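Local coordinates for protein pullulanase (Bacillus acidopullulyticus, PDB 2WAN) that hydrolyses alpha-1,6-glucosidic linkages in pullulan and at the branch points of starch polysaccharides, as a debranching glycoside hydrolase, at residues H827-M832 / N861-K866. Sequence-based numbering, arbitrary orientation.
Sequences HPAFRM and NHDTWK. With SO4 (sulfate ion), chain J; SO4 (sulfate ion), chain L.
H827, just past the end of helix 811-826, meets D863 and W865 at once. Its ND1 donates to the syn lone pair of D863 OD1 (2.6 Å, nearly straight at 168°), with ring and carboxylate almost coplanar, while NE2 bonds to E899. An imidazole suits this place because it can donate at its edge and still offer a flat face. That face lies on the six-membered ring of W865, the centroids 3.8 Å apart and the planes inclined by 27°, with CE1 of H827 over the indole. An alanine in place of W865 would probably leave this face without its stacking partner, the ring relying on its two hydrogen bonds. P828 sets its compact CG against N861 O at 3.3 Å. P828 O takes R831 N and N861 ND2 (3.0 Å) from opposite faces of its plane; chi1 of -163° carries N861 CG toward this carbonyl, and OD1 binds Q837. P828 N, lacking a hydrogen, cannot serve nearby D863 OD2; A829 N donates to its anti lone pair instead (2.9 Å), the small CB fitting close beside. D863 OD1 also accepts from W865 N, so three N-H groups would probably stabilise the carboxylate's charge. R831 donates from NH1 and NH2 to two oxygens of a sulfate, probably from the crystallisation liquor, and NH1 also salt-bridges D432. Apolar M832 passes N861 CB and packs on L856 and I838. An Asx turn thus shapes the loop that presents D863, whose bonds tie helix 811-826's 3-10 exit to the C-terminal all-beta domain following the (beta/alpha)8 barrel, as in other alpha-amylase-family enzymes.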
loop_
_atom_site.group_PDB
_atom_site.type_symbol
_atom_site.label_atom_id
_atom_site.label_comp_id
_atom_site.label_asym_id
_atom_site.label_seq_id
_atom_site.Cartn_x
_atom_site.Cartn_y
_atom_site.Cartn_z
ATOM N N HIS A 827 -15.504 -21.693 -15.735
ATOM C CA HIS A 827 -14.426 -22.217 -16.562
ATOM C C HIS A 827 -13.063 -21.901 -16.016
ATOM O O HIS A 827 -12.520 -20.818 -16.272
ATOM C CB HIS A 827 -14.603 -21.755 -18.021
ATOM C CG HIS A 827 -15.738 -22.451 -18.680
ATOM N ND1 HIS A 827 -15.651 -23.759 -19.107
ATOM C CD2 HIS A 827 -17.026 -22.072 -18.868
ATOM C CE1 HIS A 827 -16.827 -24.140 -19.567
ATOM N NE2 HIS A 827 -17.679 -23.138 -19.431
ATOM N N PRO A 828 -12.491 -22.861 -15.255
ATOM C CA PRO A 828 -11.213 -22.629 -14.586
ATOM C C PRO A 828 -9.992 -22.464 -15.520
ATOM O O PRO A 828 -8.923 -22.054 -15.061
ATOM C CB PRO A 828 -11.087 -23.844 -13.636
ATOM C CG PRO A 828 -11.896 -24.941 -14.294
ATOM C CD PRO A 828 -13.065 -24.186 -14.943
ATOM N N ALA A 829 -10.148 -22.734 -16.822
ATOM C CA ALA A 829 -9.087 -22.436 -17.811
ATOM C C ALA A 829 -8.723 -20.954 -17.810
ATOM O O ALA A 829 -7.580 -20.594 -18.063
ATOM C CB ALA A 829 -9.534 -22.847 -19.209
ATOM N N PHE A 830 -9.705 -20.103 -17.512
ATOM C CA PHE A 830 -9.482 -18.664 -17.373
ATOM C C PHE A 830 -8.736 -18.270 -16.097
ATOM O O PHE A 830 -8.343 -17.104 -15.942
ATOM C CB PHE A 830 -10.829 -17.922 -17.400
ATOM C CG PHE A 830 -11.538 -17.982 -18.737
ATOM C CD1 PHE A 830 -11.048 -17.283 -19.834
ATOM C CD2 PHE A 830 -12.706 -18.726 -18.870
ATOM C CE1 PHE A 830 -11.718 -17.333 -21.070
ATOM C CE2 PHE A 830 -13.396 -18.778 -20.091
ATOM C CZ PHE A 830 -12.887 -18.083 -21.198
ATOM N N ARG A 831 -8.519 -19.245 -15.202
ATOM C CA ARG A 831 -8.060 -18.975 -13.844
ATOM C C ARG A 831 -6.926 -19.936 -13.476
ATOM O O ARG A 831 -6.879 -20.490 -12.366
ATOM C CB ARG A 831 -9.229 -19.132 -12.864
ATOM C CG ARG A 831 -10.336 -18.103 -13.108
ATOM C CD ARG A 831 -11.473 -18.298 -12.116
ATOM N NE ARG A 831 -12.431 -19.304 -12.559
ATOM C CZ ARG A 831 -12.613 -20.508 -12.026
ATOM N NH1 ARG A 831 -11.874 -20.947 -10.999
ATOM N NH2 ARG A 831 -13.552 -21.293 -12.533
ATOM N N MET A 832 -6.000 -20.132 -14.413
ATOM C CA MET A 832 -4.784 -20.912 -14.091
ATOM C C MET A 832 -4.036 -20.266 -12.922
ATOM O O MET A 832 -4.100 -19.038 -12.728
ATOM C CB MET A 832 -3.903 -21.073 -15.333
ATOM C CG MET A 832 -4.561 -21.940 -16.353
ATOM S SD MET A 832 -3.525 -22.223 -17.801
ATOM C CE MET A 832 -4.301 -21.136 -19.013
ATOM N N ASN A 861 -6.353 -26.398 -16.430
ATOM C CA ASN A 861 -6.763 -26.241 -15.016
ATOM C C ASN A 861 -8.109 -26.934 -14.690
ATOM O O ASN A 861 -8.928 -26.418 -13.914
ATOM C CB ASN A 861 -6.813 -24.742 -14.666
ATOM C CG ASN A 861 -6.810 -24.472 -13.162
ATOM O OD1 ASN A 861 -6.177 -25.195 -12.382
ATOM N ND2 ASN A 861 -7.499 -23.399 -12.754
ATOM N N HIS A 862 -8.307 -28.128 -15.258
ATOM C CA HIS A 862 -9.511 -28.941 -15.024
ATOM C C HIS A 862 -10.798 -28.310 -15.579
ATOM O O HIS A 862 -11.879 -28.505 -15.037
ATOM C CB HIS A 862 -9.667 -29.290 -13.535
ATOM C CG HIS A 862 -8.648 -30.266 -13.024
ATOM N ND1 HIS A 862 -7.625 -30.762 -13.799
ATOM C CD2 HIS A 862 -8.474 -30.798 -11.790
ATOM C CE1 HIS A 862 -6.883 -31.583 -13.076
ATOM N NE2 HIS A 862 -7.378 -31.622 -11.855
ATOM N N ASP A 863 -10.671 -27.570 -16.678
ATOM C CA ASP A 863 -11.867 -27.107 -17.389
ATOM C C ASP A 863 -12.608 -28.267 -18.041
ATOM O O ASP A 863 -11.976 -29.256 -18.452
ATOM C CB ASP A 863 -11.482 -26.075 -18.462
ATOM C CG ASP A 863 -12.570 -25.059 -18.667
ATOM O OD1 ASP A 863 -13.586 -25.396 -19.319
ATOM O OD2 ASP A 863 -12.420 -23.935 -18.133
ATOM N N THR A 864 -13.927 -28.139 -18.169
ATOM C CA THR A 864 -14.728 -29.131 -18.873
ATOM C C THR A 864 -14.734 -28.913 -20.392
ATOM O O THR A 864 -15.287 -29.729 -21.145
ATOM C CB THR A 864 -16.171 -29.192 -18.359
ATOM O OG1 THR A 864 -16.756 -27.887 -18.439
ATOM C CG2 THR A 864 -16.216 -29.681 -16.895
ATOM N N TRP A 865 -14.137 -27.812 -20.835
ATOM C CA TRP A 865 -13.969 -27.590 -22.284
ATOM C C TRP A 865 -12.508 -27.853 -22.677
ATOM O O TRP A 865 -11.585 -27.280 -22.095
ATOM C CB TRP A 865 -14.371 -26.159 -22.672
ATOM C CG TRP A 865 -15.859 -25.909 -22.636
ATOM C CD1 TRP A 865 -16.863 -26.833 -22.586
ATOM C CD2 TRP A 865 -16.501 -24.619 -22.724
ATOM N NE1 TRP A 865 -18.106 -26.193 -22.594
ATOM C CE2 TRP A 865 -17.901 -24.838 -22.679
ATOM C CE3 TRP A 865 -16.023 -23.303 -22.794
ATOM C CZ2 TRP A 865 -18.836 -23.788 -22.742
ATOM C CZ3 TRP A 865 -16.951 -22.252 -22.842
ATOM C CH2 TRP A 865 -18.338 -22.500 -22.820
ATOM N N LYS A 866 -12.304 -28.717 -23.681
ATOM C CA LYS A 866 -10.951 -29.101 -24.103
ATOM C C LYS A 866 -10.112 -27.902 -24.574
ATOM O O LYS A 866 -8.987 -27.667 -24.091
ATOM C CB LYS A 866 -11.024 -30.153 -25.232
ATOM C CG LYS A 866 -9.646 -30.606 -25.708
ATOM C CD LYS A 866 -9.746 -31.713 -26.754
ATOM C CE LYS A 866 -8.369 -32.278 -27.074
ATOM N NZ LYS A 866 -8.450 -33.360 -28.113
HETATM S S SO4 J . -13.524 -23.925 -9.762
HETATM O O1 SO4 J . -13.333 -25.352 -9.514
HETATM O O2 SO4 J . -14.513 -23.387 -8.813
HETATM O O3 SO4 J . -14.059 -23.744 -11.130
HETATM O O4 SO4 J . -12.239 -23.227 -9.549
HETATM S S SO4 L . -3.458 -28.722 -16.014
HETATM O O1 SO4 L . -4.632 -29.225 -15.292
HETATM O O2 SO4 L . -2.402 -28.406 -15.043
HETATM O O3 SO4 L . -3.830 -27.537 -16.776
HETATM O O4 SO4 L . -2.950 -29.730 -16.942
#